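Local coordinates for protein putative peptidyl-arginine deiminase (Chlorobium tepidum, PDB 1XKN) that probably hydrolyses guanidino groups, as an agmatine or protein-arginine deiminase of the guanidino-group-modifying superfamily, at residues D161-L167 with R223-E227; Y250-K254 with N265-L269; E51-V57 with R82-I88; Y45-R49 with E321-I325; W94-H98 with L155-A159. All coordinates share one frame; numbering follows the deposited sequence.

How the contacts relate
Contact 5 (94-98 with 155-159) lies deepest, its centre about 6 Å from the centre of the chain, and the side chain of its Leu155 is about 9 Å from the bound sodium ion. Contact 1 follows directly along the chain from segment 155-159, with centres about 17 Å apart. Contacts 1 and 2 meet a common sheet, on which 222-226 and 265-269 are the outer strands; their centres are about 14 Å apart. Contacts 3 and 4 touch: Arg82 NH1 meets Ser48 O at 2.8 Å, probably as a hydrogen bond, and Val53 packs on Leu47. Contacts 2 and 3 lie on opposite sides of the chain's centre, about 36 Å apart between centres.

Contact 1. Residues D161-L167 with R223-E227; sequences DVNGAGL and RFVNE
The Asx turn headed by Asn163, at the bend between strands 160-162 and 167-171, sits directly on the aromatic ring of Phe224. Asn163 CB makes a CH-pi contact 3.4 Å from the ring centroid, almost on the ring normal. With chi1 at 81°, the asparagine amide is folded back between its own N and carbonyl carbon, where it can work in two directions. ND2 donates a nearly straight bond of 2.8 Å to Glu227 O, in the carbonyl plane and on a lone pair. OD1 accepts from Ala165 N and Leu167 N, which approach from opposite faces of the amide and fix its rotation. Leu167 adds a hydrophobic contact, CB to Phe224 CZ at 3.8 Å.

Asp161 splits its carboxylate between two neighbours. OD1 takes the Phe224 backbone N at 2.7 Å, while OD2 forms a salt bridge with Arg223 NE at 2.8 Å; both donors stand above the carboxylate plane. A water also donates to OD2 and to Phe224 O. Beyond this pair, Arg223 NH1 bridges to Glu11 and NH2 bonds to Phe289 O. With donors on both oxygens and an arginine alongside, the buried Asp161 is probably ionised.

Contact 2. Residues Y250-K254 with N265-L269; sequences YELLK and NIVKL
The last turn of helix 243-253 lies against strand 265-269 with Lys254 and Ile266 as the nearest backbone pair, 6.9 Å between CA atoms; the two elements belong to the beta-alpha-beta unit that starts with strand 229-233. Ile266 is the apolar wedge. Its CD1 reaches Leu253 CB at 3.7 Å, and its CG2 lies 3.6 Å from Tyr250 CE1, obliquely to the ring. Its CG1 carries the outer flank, 3.8 Å from Lys254 CD. Below this layer Leu253 and Ile266 both touch Ile232, so the helix end and the strand share one hydrophobic floor.

At the outer side the Tyr250 ring is held between two lysine chains. Lys268 crosses it at about a right angle and lays CE over one face, 3.8 Å from the centroid in a CH-pi contact. The opposite face is covered by Lys254 CG, offset toward the rim. Bends at chi2, chi3 and chi4 curl the Lys254 chain back over the ring, bringing NZ to 3.0 Å from Tyr250 OH. Lys268 needs just one bend, at chi4 (67°), to put its NZ at 2.7 Å from the same Tyr250 OH. The hydroxyl oxygen thus accepts from two ammonium groups. Two positive charges so near would be expected to make the phenol more acidic, while the oxygen in turn probably offsets the repulsion between the lysines.

Contact 3. Residues E51-V57 with R82-I88; sequences ETVNINV and RIVFHRI
Val53, Ile55 and Val57 run beside Ile83, Phe85 and Arg87 in parallel register, the two strands 28° apart and joined through helix 60-73 as a beta-alpha-beta crossover. The backbone ladder is regular: Val53 N to Arg82 O, Val84 N to Val53 O, Ile55 N to Val84 O, His86 N to Ile55 O and Val57 N to His86 O. It frays at its end: where the chain bends in an inverse gamma turn centred on Arg87, Ile88 N reaches Val57 O in a weak bond of 3.0 Å.

The tight side is the face of Val53, Ile55, Val57, Ile83 and Phe85. Ile55 CD1 packs on Ile83 CG2 at 3.7 Å. Ile55 and Phe85 lie side by side and point the same way, and the ring edge at Phe85 CD2 meets Val57 CG1 at 3.8 Å. Ala66 and Leu70 of helix 60-73, with Leu47 of helix 36-50, close over this layer.

The other face is more polar and looser toward the edge strand 83-87, where Val84 and His86 are only partly buried. Asn54 OD1 is taken by Ser17, and Trp19 meets the His86 ring. Asn56 gives ND2 to Ser21, leaving OD1 against Ile88 CD1 at 3.4 Å. The outermost charges look elsewhere, Arg87 to Asp60 and Arg82 to the Ser48 carbonyl. The ladder is thus complete up to Val57 N, with a weak last rung, but Asn56 OD1 is buried among the carbons of Ile88 with no polar partner in the model, which probably carries a desolvation cost.

Contact 4. Residues Y45-R49 with E321-I325; sequences YQLSR and EVVGI
Arg49 and Glu321 cross at about a right angle, with the guanidinium and carboxylate planes turned 88° apart, so this salt bridge is not the flat two-by-two pairing. One oxygen does all the work. Glu321 OE2 takes Arg49 NH2 on its syn lone pair at 3.3 Å, and Arg49 NH1 weakly at 3.4 Å. The glutamate reaches across from the strand on a fully extended chain, its CG trans to the backbone N (chi1 -175°).

Gln46, one helical turn earlier, steers the arginine. Its OE1 lies in the guanidinium plane and accepts NH1 of Arg49 at 2.9 Å, on a lone pair and within the amide plane, so NH1 is shared between the amide and the carboxylate. The amide end of Gln46 meets Val323 from the opposite direction, CD to CG1 at 4.1 Å. Ile325 CD1 closes the inner side against Gln46 CG at 4.2 Å.

Segment 45-49 runs nearly antiparallel to segment 321-325 (168°). On the helix's inward flank, Leu47 packs on Leu297 of the adjoining strand and on Val53 and Leu20 of another sheet. Helix 36-50 therefore lies between two sheets, an alpha/beta layering in keeping with the propeller-like fold of guanidino-group-modifying enzymes.

Contact 5. Residues W94-H98 with L155-A159; sequences WCRDH and LEGGA
Asp97, on the short helix 95-98, grips the 3-10 turn 157-159 near the middle of the propeller-like alpha/beta fold, the region where enzymes of this superfamily place their active site. Its OD2 accepts Gly158 N at 3.0 Å, met nearly along the C-O direction though the bond is bent at the hydrogen (140°). The same carboxylate rests on the aliphatic part of Glu156, CG of Asp97 to CB of Glu156 at 3.5 Å. Arg96 covers the adjacent backbone with its CG 3.5 Å from Gly158 N. Lacking side chains, the two glycines let the helix come very close: Gly157 CA makes a CA-H...O contact of 3.3 Å with Arg96 O.

A second shell sets these groups. Trp123 NE1 holds the other oxygen of Asp97, OD1. Glu156, bent at chi2 (106°), carries its carboxylate away from Asp97 to a salt bridge with Arg180 and a hydrogen bond with His217. Arg96, bent at chi2 and chi3, sends its guanidinium to Glu343, the His338 carbonyl and Thr341. Back at the interface, one water joins that guanidinium to the turn, accepting from Arg96 NH2 at 3.0 Å and donating to Gly157 O at 3.1 Å.

Contact 1. Residues D161-L167 with R223-E227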
# COMPACT_ATOMS: atom_id res chain seq x y z
N ASP A 161 5.47 -2.88 6.02
CA ASP A 161 5.98 -3.48 4.80
C ASP A 161 6.75 -4.73 5.21
O ASP A 161 7.68 -4.65 6.01
CB ASP A 161 6.89 -2.50 4.05
CG ASP A 161 7.29 -3.00 2.68
OD1 ASP A 161 8.31 -3.70 2.57
OD2 ASP A 161 6.57 -2.69 1.71
N VAL A 162 6.36 -5.88 4.68
CA VAL A 162 7.01 -7.14 5.04
C VAL A 162 7.89 -7.75 3.96
O VAL A 162 7.69 -7.50 2.77
CB VAL A 162 5.95 -8.19 5.47
CG1 VAL A 162 5.11 -7.64 6.61
CG2 VAL A 162 5.06 -8.56 4.29
N ASN A 163 8.86 -8.56 4.36
CA ASN A 163 9.75 -9.19 3.39
C ASN A 163 9.28 -10.60 3.06
O ASN A 163 9.89 -11.30 2.26
CB ASN A 163 11.20 -9.20 3.92
CG ASN A 163 11.46 -10.33 4.90
OD1 ASN A 163 10.60 -10.67 5.71
ND2 ASN A 163 12.65 -10.90 4.83
N GLY A 164 8.18 -11.00 3.69
CA GLY A 164 7.60 -12.32 3.44
C GLY A 164 8.34 -13.48 4.07
O GLY A 164 8.06 -14.64 3.77
N ALA A 165 9.29 -13.18 4.96
CA ALA A 165 10.06 -14.22 5.60
C ALA A 165 10.32 -13.93 7.08
O ALA A 165 11.25 -14.47 7.67
CB ALA A 165 11.38 -14.42 4.87
N GLY A 166 9.50 -13.06 7.67
CA GLY A 166 9.67 -12.77 9.08
C GLY A 166 10.00 -11.34 9.46
O GLY A 166 9.91 -10.98 10.64
N LEU A 167 10.38 -10.52 8.49
CA LEU A 167 10.70 -9.13 8.77
C LEU A 167 9.54 -8.21 8.44
O LEU A 167 8.79 -8.45 7.50
CB LEU A 167 11.92 -8.68 7.97
CG LEU A 167 13.21 -9.49 8.10
CD1 LEU A 167 14.29 -8.83 7.26
CD2 LEU A 167 13.63 -9.57 9.56
N ARG A 223 10.77 0.41 1.19
CA ARG A 223 10.01 -0.78 0.80
C ARG A 223 10.89 -2.00 0.54
O ARG A 223 11.98 -1.89 -0.02
CB ARG A 223 9.24 -0.49 -0.49
CG ARG A 223 8.30 0.71 -0.46
CD ARG A 223 7.00 0.36 0.25
NE ARG A 223 6.38 -0.83 -0.32
CZ ARG A 223 5.75 -0.86 -1.49
NH1 ARG A 223 5.23 -1.99 -1.94
NH2 ARG A 223 5.63 0.25 -2.21
N PHE A 224 10.42 -3.18 0.94
CA PHE A 224 11.17 -4.40 0.66
C PHE A 224 10.92 -4.68 -0.83
O PHE A 224 9.81 -4.48 -1.31
CB PHE A 224 10.64 -5.58 1.48
CG PHE A 224 11.30 -5.74 2.81
CD1 PHE A 224 12.64 -6.12 2.90
CD2 PHE A 224 10.60 -5.48 3.99
CE1 PHE A 224 13.27 -6.25 4.13
CE2 PHE A 224 11.22 -5.60 5.22
CZ PHE A 224 12.56 -5.99 5.30
N VAL A 225 11.95 -5.11 -1.55
CA VAL A 225 11.80 -5.44 -2.97
C VAL A 225 12.04 -6.94 -3.14
O VAL A 225 11.63 -7.54 -4.13
CB VAL A 225 12.76 -4.64 -3.89
CG1 VAL A 225 12.30 -3.19 -3.99
CG2 VAL A 225 14.18 -4.73 -3.37
N ASN A 226 12.74 -7.52 -2.17
CA ASN A 226 12.99 -8.95 -2.12
C ASN A 226 13.33 -9.31 -0.67
O ASN A 226 13.40 -8.43 0.19
CB ASN A 226 14.09 -9.41 -3.10
CG ASN A 226 15.46 -8.84 -2.78
OD1 ASN A 226 15.99 -9.03 -1.70
ND2 ASN A 226 16.04 -8.15 -3.76
N GLU A 227 13.51 -10.59 -0.40
CA GLU A 227 13.79 -11.09 0.94
C GLU A 227 14.83 -10.34 1.76
O GLU A 227 14.67 -10.19 2.98
CB GLU A 227 14.17 -12.56 0.84
CG GLU A 227 13.92 -13.37 2.09
CD GLU A 227 13.76 -14.85 1.78
OE1 GLU A 227 14.76 -15.49 1.40
OE2 GLU A 227 12.62 -15.35 1.89
O HOH W 1 7.10 -4.29 -0.49
O HOH W 2 10.16 -13.79 1.17

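Contact 2. Residues Y250-K254 with N265-L269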
# COMPACT_ATOMS: atom_id res chain seq x y z
N TYR A 250 18.35 6.16 6.13
CA TYR A 250 19.24 5.41 5.25
C TYR A 250 20.38 4.85 6.08
O TYR A 250 20.71 3.67 5.98
CB TYR A 250 19.82 6.32 4.15
CG TYR A 250 20.94 5.66 3.38
CD1 TYR A 250 20.69 4.64 2.46
CD2 TYR A 250 22.27 6.01 3.62
CE1 TYR A 250 21.73 3.99 1.80
CE2 TYR A 250 23.32 5.36 2.97
CZ TYR A 250 23.04 4.35 2.07
OH TYR A 250 24.08 3.69 1.45
N GLU A 251 20.98 5.69 6.92
CA GLU A 251 22.08 5.24 7.76
C GLU A 251 21.60 4.17 8.73
O GLU A 251 22.32 3.22 9.03
CB GLU A 251 22.69 6.42 8.53
CG GLU A 251 23.47 7.39 7.64
CD GLU A 251 24.55 6.70 6.82
OE1 GLU A 251 25.21 5.78 7.35
OE2 GLU A 251 24.75 7.09 5.65
N LEU A 252 20.37 4.31 9.22
CA LEU A 252 19.81 3.32 10.14
C LEU A 252 19.68 1.98 9.41
O LEU A 252 20.07 0.94 9.94
CB LEU A 252 18.44 3.77 10.65
CG LEU A 252 17.72 2.83 11.63
CD1 LEU A 252 18.60 2.57 12.85
CD2 LEU A 252 16.41 3.46 12.05
N LEU A 253 19.14 2.01 8.20
CA LEU A 253 18.98 0.78 7.42
C LEU A 253 20.31 0.09 7.17
O LEU A 253 20.37 -1.14 7.09
CB LEU A 253 18.31 1.08 6.08
CG LEU A 253 16.78 1.13 6.13
CD1 LEU A 253 16.24 1.77 4.86
CD2 LEU A 253 16.24 -0.29 6.29
N LYS A 254 21.38 0.87 7.06
CA LYS A 254 22.70 0.30 6.81
C LYS A 254 23.26 -0.45 8.01
O LYS A 254 24.31 -1.08 7.92
CB LYS A 254 23.67 1.41 6.36
CG LYS A 254 23.38 1.95 4.96
CD LYS A 254 23.75 0.95 3.87
CE LYS A 254 25.26 0.81 3.74
NZ LYS A 254 25.89 2.08 3.28
N ASN A 265 20.51 -5.50 2.06
CA ASN A 265 21.00 -4.78 0.90
C ASN A 265 20.13 -3.53 0.80
O ASN A 265 18.91 -3.62 0.85
CB ASN A 265 20.84 -5.62 -0.37
CG ASN A 265 21.65 -6.89 -0.33
OD1 ASN A 265 21.12 -7.98 -0.58
ND2 ASN A 265 22.93 -6.77 -0.02
N ILE A 266 20.77 -2.37 0.67
CA ILE A 266 20.03 -1.11 0.59
C ILE A 266 20.19 -0.46 -0.78
O ILE A 266 21.31 -0.12 -1.19
CB ILE A 266 20.51 -0.13 1.67
CG1 ILE A 266 20.54 -0.82 3.04
CG2 ILE A 266 19.61 1.10 1.71
CD1 ILE A 266 19.21 -1.38 3.51
N VAL A 267 19.08 -0.28 -1.49
CA VAL A 267 19.09 0.34 -2.81
C VAL A 267 18.50 1.74 -2.68
O VAL A 267 17.40 1.91 -2.17
CB VAL A 267 18.25 -0.48 -3.81
CG1 VAL A 267 18.16 0.24 -5.15
CG2 VAL A 267 18.87 -1.86 -4.00
N LYS A 268 19.24 2.74 -3.15
CA LYS A 268 18.76 4.12 -3.08
C LYS A 268 17.81 4.46 -4.21
O LYS A 268 18.01 4.04 -5.36
CB LYS A 268 19.93 5.10 -3.12
CG LYS A 268 20.87 5.04 -1.93
CD LYS A 268 21.87 6.19 -1.98
CE LYS A 268 22.85 6.13 -0.83
NZ LYS A 268 23.75 4.95 -0.93
N LEU A 269 16.76 5.21 -3.88
CA LEU A 269 15.79 5.66 -4.86
C LEU A 269 15.77 7.18 -4.76
O LEU A 269 15.97 7.74 -3.69
CB LEU A 269 14.39 5.12 -4.54
CG LEU A 269 13.97 3.83 -5.25
CD1 LEU A 269 12.62 3.36 -4.72
CD2 LEU A 269 13.89 4.07 -6.75

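Contact 3. Residues E51-V57 with R82-I88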
# COMPACT_ATOMS: atom_id res chain seq x y z
N GLU A 51 -3.70 -8.80 -13.83
CA GLU A 51 -4.53 -9.69 -13.04
C GLU A 51 -5.94 -9.13 -12.87
O GLU A 51 -6.28 -8.08 -13.42
CB GLU A 51 -3.88 -9.88 -11.67
CG GLU A 51 -3.84 -8.59 -10.83
CD GLU A 51 -2.54 -8.39 -10.06
OE1 GLU A 51 -2.60 -7.98 -8.87
OE2 GLU A 51 -1.45 -8.60 -10.64
N THR A 52 -6.74 -9.85 -12.09
CA THR A 52 -8.11 -9.45 -11.79
C THR A 52 -8.07 -8.18 -10.96
O THR A 52 -7.19 -8.01 -10.10
CB THR A 52 -8.83 -10.54 -10.98
OG1 THR A 52 -8.88 -11.75 -11.73
CG2 THR A 52 -10.25 -10.09 -10.63
N VAL A 53 -9.01 -7.28 -11.22
CA VAL A 53 -9.10 -6.02 -10.49
C VAL A 53 -10.48 -5.95 -9.84
O VAL A 53 -11.50 -5.94 -10.53
CB VAL A 53 -8.92 -4.81 -11.43
CG1 VAL A 53 -8.88 -3.52 -10.62
CG2 VAL A 53 -7.65 -4.96 -12.25
N ASN A 54 -10.50 -5.92 -8.51
CA ASN A 54 -11.75 -5.83 -7.76
C ASN A 54 -11.92 -4.39 -7.32
O ASN A 54 -11.08 -3.85 -6.61
CB ASN A 54 -11.69 -6.76 -6.54
CG ASN A 54 -11.72 -8.23 -6.92
OD1 ASN A 54 -10.79 -8.98 -6.62
ND2 ASN A 54 -12.79 -8.64 -7.58
N ILE A 55 -13.01 -3.76 -7.75
CA ILE A 55 -13.25 -2.36 -7.43
C ILE A 55 -14.50 -2.13 -6.59
O ILE A 55 -15.59 -2.59 -6.92
CB ILE A 55 -13.39 -1.52 -8.73
CG1 ILE A 55 -12.14 -1.72 -9.59
CG2 ILE A 55 -13.59 -0.05 -8.38
CD1 ILE A 55 -12.14 -0.93 -10.88
N ASN A 56 -14.33 -1.39 -5.49
CA ASN A 56 -15.45 -1.08 -4.61
C ASN A 56 -16.13 0.20 -5.09
O ASN A 56 -15.48 1.22 -5.30
CB ASN A 56 -14.98 -0.87 -3.17
CG ASN A 56 -14.36 -2.10 -2.57
OD1 ASN A 56 -14.89 -3.20 -2.69
ND2 ASN A 56 -13.23 -1.92 -1.88
N VAL A 57 -17.45 0.12 -5.26
CA VAL A 57 -18.24 1.27 -5.68
C VAL A 57 -19.46 1.35 -4.78
O VAL A 57 -19.88 0.35 -4.20
CB VAL A 57 -18.69 1.15 -7.16
CG1 VAL A 57 -17.48 1.26 -8.08
CG2 VAL A 57 -19.41 -0.17 -7.38
N ARG A 82 -11.74 -8.90 -16.59
CA ARG A 82 -10.87 -8.94 -15.42
C ARG A 82 -11.21 -7.89 -14.37
O ARG A 82 -10.75 -7.97 -13.24
CB ARG A 82 -9.41 -8.78 -15.85
CG ARG A 82 -8.94 -9.85 -16.82
CD ARG A 82 -7.51 -9.60 -17.24
NE ARG A 82 -7.04 -10.58 -18.21
CZ ARG A 82 -5.82 -10.58 -18.74
NH1 ARG A 82 -4.95 -9.64 -18.39
NH2 ARG A 82 -5.47 -11.51 -19.62
N ILE A 83 -12.01 -6.89 -14.75
CA ILE A 83 -12.39 -5.85 -13.81
C ILE A 83 -13.77 -6.16 -13.24
O ILE A 83 -14.79 -6.06 -13.93
CB ILE A 83 -12.36 -4.46 -14.48
CG1 ILE A 83 -10.94 -4.18 -14.97
CG2 ILE A 83 -12.82 -3.40 -13.49
CD1 ILE A 83 -10.75 -2.84 -15.65
N VAL A 84 -13.79 -6.54 -11.97
CA VAL A 84 -15.01 -6.90 -11.26
C VAL A 84 -15.41 -5.85 -10.23
O VAL A 84 -14.61 -5.49 -9.36
CB VAL A 84 -14.84 -8.26 -10.54
CG1 VAL A 84 -16.15 -8.67 -9.90
CG2 VAL A 84 -14.36 -9.32 -11.52
N PHE A 85 -16.65 -5.37 -10.33
CA PHE A 85 -17.15 -4.36 -9.40
C PHE A 85 -17.92 -4.97 -8.23
O PHE A 85 -18.63 -5.96 -8.39
CB PHE A 85 -18.05 -3.36 -10.13
CG PHE A 85 -17.33 -2.52 -11.13
CD1 PHE A 85 -17.08 -3.01 -12.41
CD2 PHE A 85 -16.84 -1.27 -10.78
CE1 PHE A 85 -16.34 -2.25 -13.32
CE2 PHE A 85 -16.10 -0.51 -11.68
CZ PHE A 85 -15.85 -1.00 -12.95
N HIS A 86 -17.77 -4.36 -7.07
CA HIS A 86 -18.45 -4.81 -5.87
C HIS A 86 -19.15 -3.64 -5.22
O HIS A 86 -18.55 -2.57 -5.06
CB HIS A 86 -17.46 -5.42 -4.87
CG HIS A 86 -16.69 -6.58 -5.42
ND1 HIS A 86 -15.61 -6.43 -6.26
CD2 HIS A 86 -16.88 -7.91 -5.28
CE1 HIS A 86 -15.17 -7.62 -6.62
NE2 HIS A 86 -15.92 -8.54 -6.04
N ARG A 87 -20.41 -3.83 -4.86
CA ARG A 87 -21.17 -2.78 -4.20
C ARG A 87 -20.76 -2.83 -2.74
O ARG A 87 -21.35 -3.56 -1.94
CB ARG A 87 -22.67 -3.01 -4.34
CG ARG A 87 -23.50 -1.91 -3.70
CD ARG A 87 -25.00 -2.16 -3.82
NE ARG A 87 -25.51 -1.93 -5.17
CZ ARG A 87 -26.80 -1.89 -5.48
NH1 ARG A 87 -27.72 -2.06 -4.54
NH2 ARG A 87 -27.17 -1.67 -6.74
N ILE A 88 -19.71 -2.07 -2.42
CA ILE A 88 -19.18 -2.00 -1.06
C ILE A 88 -18.92 -0.53 -0.76
O ILE A 88 -18.06 0.10 -1.38
CB ILE A 88 -17.87 -2.81 -0.94
CG1 ILE A 88 -18.15 -4.30 -1.15
CG2 ILE A 88 -17.23 -2.58 0.42
CD1 ILE A 88 -16.94 -5.20 -0.93

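Contact 4. Residues Y45-R49 with E321-I325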
# COMPACT_ATOMS: atom_id res chain seq x y z
N TYR A 45 -6.75 0.04 -15.53
CA TYR A 45 -6.39 -0.52 -16.83
C TYR A 45 -5.05 -1.23 -16.76
O TYR A 45 -4.92 -2.38 -17.17
CB TYR A 45 -6.33 0.57 -17.90
CG TYR A 45 -5.72 0.08 -19.19
CD1 TYR A 45 -6.38 -0.86 -19.99
CD2 TYR A 45 -4.47 0.54 -19.61
CE1 TYR A 45 -5.80 -1.34 -21.16
CE2 TYR A 45 -3.89 0.06 -20.78
CZ TYR A 45 -4.56 -0.88 -21.55
OH TYR A 45 -3.98 -1.35 -22.71
N GLN A 46 -4.03 -0.54 -16.24
CA GLN A 46 -2.71 -1.15 -16.13
C GLN A 46 -2.79 -2.43 -15.31
O GLN A 46 -2.19 -3.45 -15.66
CB GLN A 46 -1.71 -0.18 -15.50
CG GLN A 46 -1.23 0.93 -16.42
CD GLN A 46 -0.64 0.41 -17.72
OE1 GLN A 46 0.04 -0.61 -17.74
NE2 GLN A 46 -0.90 1.12 -18.81
N LEU A 47 -3.54 -2.40 -14.21
CA LEU A 47 -3.68 -3.58 -13.38
C LEU A 47 -4.39 -4.72 -14.10
O LEU A 47 -4.04 -5.89 -13.93
CB LEU A 47 -4.45 -3.25 -12.09
CG LEU A 47 -3.72 -2.35 -11.10
CD1 LEU A 47 -4.68 -1.93 -10.00
CD2 LEU A 47 -2.52 -3.07 -10.52
N SER A 48 -5.38 -4.38 -14.93
CA SER A 48 -6.13 -5.40 -15.65
C SER A 48 -5.28 -6.13 -16.69
O SER A 48 -5.67 -7.19 -17.18
CB SER A 48 -7.38 -4.79 -16.32
OG SER A 48 -7.05 -3.94 -17.40
N ARG A 49 -4.12 -5.57 -17.02
CA ARG A 49 -3.23 -6.21 -17.98
C ARG A 49 -2.51 -7.36 -17.28
O ARG A 49 -2.07 -8.32 -17.92
CB ARG A 49 -2.18 -5.21 -18.48
CG ARG A 49 -2.73 -4.04 -19.26
CD ARG A 49 -1.61 -3.09 -19.64
NE ARG A 49 -0.59 -3.77 -20.43
CZ ARG A 49 0.72 -3.52 -20.35
NH1 ARG A 49 1.16 -2.60 -19.50
NH2 ARG A 49 1.58 -4.19 -21.11
N GLU A 321 7.27 -5.51 -15.93
CA GLU A 321 7.38 -4.28 -16.72
C GLU A 321 7.08 -3.11 -15.79
O GLU A 321 5.97 -3.00 -15.26
CB GLU A 321 6.39 -4.26 -17.88
CG GLU A 321 6.58 -3.03 -18.78
CD GLU A 321 5.41 -2.77 -19.70
OE1 GLU A 321 5.50 -1.80 -20.49
OE2 GLU A 321 4.41 -3.51 -19.63
N VAL A 322 8.05 -2.23 -15.59
CA VAL A 322 7.85 -1.07 -14.72
C VAL A 322 7.22 0.06 -15.51
O VAL A 322 7.82 0.59 -16.45
CB VAL A 322 9.19 -0.60 -14.10
CG1 VAL A 322 8.94 0.62 -13.21
CG2 VAL A 322 9.81 -1.73 -13.29
N VAL A 323 6.00 0.43 -15.13
CA VAL A 323 5.24 1.47 -15.81
C VAL A 323 4.91 2.66 -14.92
O VAL A 323 4.48 2.49 -13.78
CB VAL A 323 3.90 0.90 -16.35
CG1 VAL A 323 3.08 2.00 -17.00
CG2 VAL A 323 4.18 -0.21 -17.34
N GLY A 324 5.11 3.86 -15.45
CA GLY A 324 4.81 5.05 -14.68
C GLY A 324 3.38 5.52 -14.90
O GLY A 324 2.80 5.31 -15.97
N ILE A 325 2.81 6.13 -13.87
CA ILE A 325 1.46 6.67 -13.94
C ILE A 325 1.56 8.06 -13.32
O ILE A 325 1.96 8.20 -12.17
CB ILE A 325 0.45 5.81 -13.14
CG1 ILE A 325 0.29 4.44 -13.82
CG2 ILE A 325 -0.90 6.52 -13.05
CD1 ILE A 325 -0.68 3.50 -13.13

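Contact 5. Residues W94-H98 with L155-A159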
# COMPACT_ATOMS: atom_id res chain seq x y z
N TRP A 94 -8.45 5.19 0.01
CA TRP A 94 -7.20 4.63 0.51
C TRP A 94 -7.30 3.15 0.88
O TRP A 94 -7.16 2.77 2.05
CB TRP A 94 -6.72 5.47 1.69
CG TRP A 94 -6.81 6.94 1.41
CD1 TRP A 94 -7.50 7.87 2.14
CD2 TRP A 94 -6.25 7.65 0.29
NE1 TRP A 94 -7.39 9.11 1.55
CE2 TRP A 94 -6.63 9.00 0.42
CE3 TRP A 94 -5.45 7.27 -0.80
CZ2 TRP A 94 -6.24 9.98 -0.51
CZ3 TRP A 94 -5.07 8.25 -1.72
CH2 TRP A 94 -5.47 9.59 -1.57
N CYS A 95 -7.53 2.34 -0.14
CA CYS A 95 -7.68 0.89 0.02
C CYS A 95 -6.48 0.23 0.69
O CYS A 95 -6.61 -0.81 1.32
CB CYS A 95 -7.94 0.25 -1.35
SG CYS A 95 -8.71 -1.38 -1.26
N ARG A 96 -5.30 0.83 0.54
CA ARG A 96 -4.10 0.28 1.15
C ARG A 96 -4.23 0.29 2.67
O ARG A 96 -3.85 -0.66 3.35
CB ARG A 96 -2.87 1.10 0.75
CG ARG A 96 -1.59 0.75 1.51
CD ARG A 96 -1.17 -0.68 1.25
NE ARG A 96 -1.07 -0.95 -0.18
CZ ARG A 96 -0.81 -2.14 -0.71
NH1 ARG A 96 -0.75 -2.29 -2.02
NH2 ARG A 96 -0.60 -3.18 0.09
N ASP A 97 -4.79 1.38 3.19
CA ASP A 97 -4.94 1.56 4.63
C ASP A 97 -6.19 0.96 5.29
O ASP A 97 -6.12 0.48 6.42
CB ASP A 97 -4.83 3.05 4.96
CG ASP A 97 -3.47 3.62 4.57
OD1 ASP A 97 -3.34 4.86 4.53
OD2 ASP A 97 -2.54 2.82 4.32
N HIS A 98 -7.33 0.99 4.59
CA HIS A 98 -8.57 0.45 5.15
C HIS A 98 -8.93 -0.90 4.52
O HIS A 98 -9.80 -1.61 5.03
CB HIS A 98 -9.72 1.46 4.95
CG HIS A 98 -10.17 1.63 3.53
ND1 HIS A 98 -10.22 2.85 2.90
CD2 HIS A 98 -10.62 0.72 2.62
CE1 HIS A 98 -10.69 2.70 1.67
NE2 HIS A 98 -10.94 1.42 1.48
N LEU A 155 -4.39 -0.05 12.56
CA LEU A 155 -3.22 -0.29 11.73
C LEU A 155 -3.57 -0.09 10.27
O LEU A 155 -4.58 -0.61 9.79
CB LEU A 155 -2.70 -1.72 11.92
CG LEU A 155 -1.40 -2.03 11.16
CD1 LEU A 155 -0.25 -1.26 11.80
CD2 LEU A 155 -1.11 -3.53 11.19
N GLU A 156 -2.75 0.69 9.57
CA GLU A 156 -2.96 0.93 8.15
C GLU A 156 -1.94 0.09 7.39
O GLU A 156 -0.79 -0.03 7.81
CB GLU A 156 -2.73 2.41 7.80
CG GLU A 156 -3.70 3.37 8.46
CD GLU A 156 -3.07 4.14 9.59
OE1 GLU A 156 -3.75 4.36 10.62
OE2 GLU A 156 -1.89 4.55 9.45
N GLY A 157 -2.36 -0.48 6.27
CA GLY A 157 -1.45 -1.29 5.48
C GLY A 157 -0.26 -0.50 4.98
O GLY A 157 0.83 -1.06 4.79
N GLY A 158 -0.44 0.79 4.77
CA GLY A 158 0.64 1.62 4.27
C GLY A 158 1.69 1.94 5.33
O GLY A 158 2.75 2.49 5.01
N ALA A 159 1.40 1.59 6.58
CA ALA A 159 2.32 1.85 7.68
C ALA A 159 3.28 0.70 7.94
O ALA A 159 4.19 0.81 8.76
CB ALA A 159 1.53 2.17 8.94
O HOH W 3 0.22 -3.50 2.97
O HOH W 4 -7.35 -0.42 8.75